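Side-chain contact in beta-lactamase/D-alanine Carboxypeptidase (PDB 3RJU), which probably acts on beta-lactam or D-alanyl peptide substrates, as a serine beta-lactamase or D-alanine carboxypeptidase of the penicillin-binding protein family: residues Y262-R265 and G266-V269. Residues are numbered along the deposited sequence; the frame is centred on the assembly and turned at random.
Sequences YFQR and GDLV
Two bonds running in opposite directions tie D267 to Q264. The backbone N of D267 donates to Q264 O at 2.8 Å, while the carboxylate returns the favour, its OD2 accepting Q264 N, also at 2.8 Å. The return is possible because D267 CG lies beside its own backbone N (chi1 -67°), which swings the acid back over the start of the turn. The fit is imperfect: the donor meets OD2 from above the carboxylate plane, 46° out of it, and the bond is bent. OD2 also rests 3.2 Å from Q264 CB, and the two side chains run alongside each other in the same direction, with amide and carboxylate nearly perpendicular.

A second turn overlaps the first, L268 N donating to R265 O at 3.2 Å. The pair illustrates how a short 3-10 turn can end an edge strand: strand 261-264 is outermost in the large antiparallel sheet of this beta-lactamase-type fold and, just before the turn, carries a classic beta bulge in which Y262 and F263 both face L283 of strand 282-284.

Polar and apolar contacts part company across the turn. The acid of D267 lies on the exposed flank, whereas L268 sends its branches back to F263 from the other flank. There the two side chains cross at about a right angle: L268 CD2 reaches F263 CD1 obliquely at 3.8 Å, and L268 CD1 sits 3.9 Å from F263 CB. Buried L268 also touches L283, and F263 lies against S113 of helix 108-113. R265, its chain extended from CG to NE, carries its guanidinium away from the turn, where NH1 forms a salt bridge with D275 and a hydrogen bond to A280 O.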
loop_
_atom_site.group_PDB
_atom_site.type_symbol
_atom_site.label_atom_id
_atom_site.label_comp_id
_atom_site.label_asym_id
_atom_site.label_seq_id
_atom_site.Cartn_x
_atom_site.Cartn_y
_atom_site.Cartn_z
ATOM N N TYR A 262 -12.929 -6.762 -7.588
ATOM C CA TYR A 262 -12.878 -7.428 -8.892
ATOM C C TYR A 262 -12.902 -8.938 -8.846
ATOM O O TYR A 262 -13.387 -9.576 -9.797
ATOM C CB TYR A 262 -11.687 -6.937 -9.722
ATOM C CG TYR A 262 -11.937 -5.560 -10.269
ATOM C CD1 TYR A 262 -12.501 -5.373 -11.531
ATOM C CD2 TYR A 262 -11.691 -4.434 -9.495
ATOM C CE1 TYR A 262 -12.755 -4.100 -12.023
ATOM C CE2 TYR A 262 -11.932 -3.152 -9.984
ATOM C CZ TYR A 262 -12.482 -2.988 -11.235
ATOM O OH TYR A 262 -12.736 -1.724 -11.708
ATOM N N PHE A 263 -12.377 -9.525 -7.767
ATOM C CA PHE A 263 -12.408 -10.981 -7.626
ATOM C C PHE A 263 -12.876 -11.377 -6.236
ATOM O O PHE A 263 -12.214 -11.075 -5.242
ATOM C CB PHE A 263 -11.026 -11.601 -7.888
ATOM C CG PHE A 263 -10.516 -11.368 -9.279
ATOM C CD1 PHE A 263 -10.775 -12.281 -10.303
ATOM C CD2 PHE A 263 -9.783 -10.231 -9.575
ATOM C CE1 PHE A 263 -10.319 -12.047 -11.593
ATOM C CE2 PHE A 263 -9.317 -10.001 -10.854
ATOM C CZ PHE A 263 -9.594 -10.904 -11.866
ATOM N N GLN A 264 -14.004 -12.068 -6.161
ATOM C CA GLN A 264 -14.374 -12.739 -4.923
ATOM C C GLN A 264 -13.413 -13.914 -4.723
ATOM O O GLN A 264 -12.917 -14.493 -5.699
ATOM C CB GLN A 264 -15.803 -13.262 -5.021
ATOM C CG GLN A 264 -16.831 -12.154 -5.157
ATOM C CD GLN A 264 -16.811 -11.184 -3.980
ATOM O OE1 GLN A 264 -16.734 -11.595 -2.832
ATOM N NE2 GLN A 264 -16.869 -9.887 -4.273
ATOM N N ARG A 265 -13.159 -14.289 -3.476
ATOM C CA ARG A 265 -12.215 -15.365 -3.211
ATOM C C ARG A 265 -12.588 -16.631 -3.986
ATOM O O ARG A 265 -11.728 -17.305 -4.563
ATOM C CB ARG A 265 -12.161 -15.671 -1.707
ATOM C CG ARG A 265 -10.981 -16.523 -1.327
ATOM C CD ARG A 265 -10.947 -16.828 0.171
ATOM N NE ARG A 265 -9.769 -17.611 0.525
ATOM C CZ ARG A 265 -8.578 -17.088 0.825
ATOM N NH1 ARG A 265 -8.403 -15.769 0.850
ATOM N NH2 ARG A 265 -7.555 -17.886 1.100
ATOM N N GLY A 266 -13.884 -16.936 -4.013
ATOM C CA GLY A 266 -14.369 -18.121 -4.687
ATOM C C GLY A 266 -14.327 -18.042 -6.204
ATOM O O GLY A 266 -14.576 -19.053 -6.859
ATOM N N ASP A 267 -14.022 -16.861 -6.759
ATOM C CA ASP A 267 -13.929 -16.678 -8.214
ATOM C C ASP A 267 -12.546 -17.094 -8.717
ATOM O O ASP A 267 -12.310 -17.084 -9.932
ATOM C CB ASP A 267 -14.071 -15.199 -8.627
ATOM C CG ASP A 267 -15.443 -14.601 -8.381
ATOM O OD1 ASP A 267 -16.454 -15.337 -8.370
ATOM O OD2 ASP A 267 -15.483 -13.334 -8.230
ATOM N N LEU A 268 -11.614 -17.370 -7.796
ATOM C CA LEU A 268 -10.238 -17.758 -8.138
ATOM C C LEU A 268 -9.946 -19.205 -7.776
ATOM O O LEU A 268 -10.489 -19.748 -6.806
ATOM C CB LEU A 268 -9.234 -16.859 -7.401
ATOM C CG LEU A 268 -9.315 -15.398 -7.818
ATOM C CD1 LEU A 268 -8.614 -14.526 -6.783
ATOM C CD2 LEU A 268 -8.709 -15.222 -9.207
ATOM N N VAL A 269 -9.063 -19.831 -8.548
ATOM C CA VAL A 269 -8.674 -21.205 -8.273
ATOM C C VAL A 269 -7.855 -21.302 -6.978
ATOM O O VAL A 269 -8.048 -22.218 -6.174
ATOM C CB VAL A 269 -7.913 -21.794 -9.475
ATOM C CG1 VAL A 269 -7.135 -23.077 -9.096
ATOM C CG2 VAL A 269 -8.900 -22.037 -10.603
#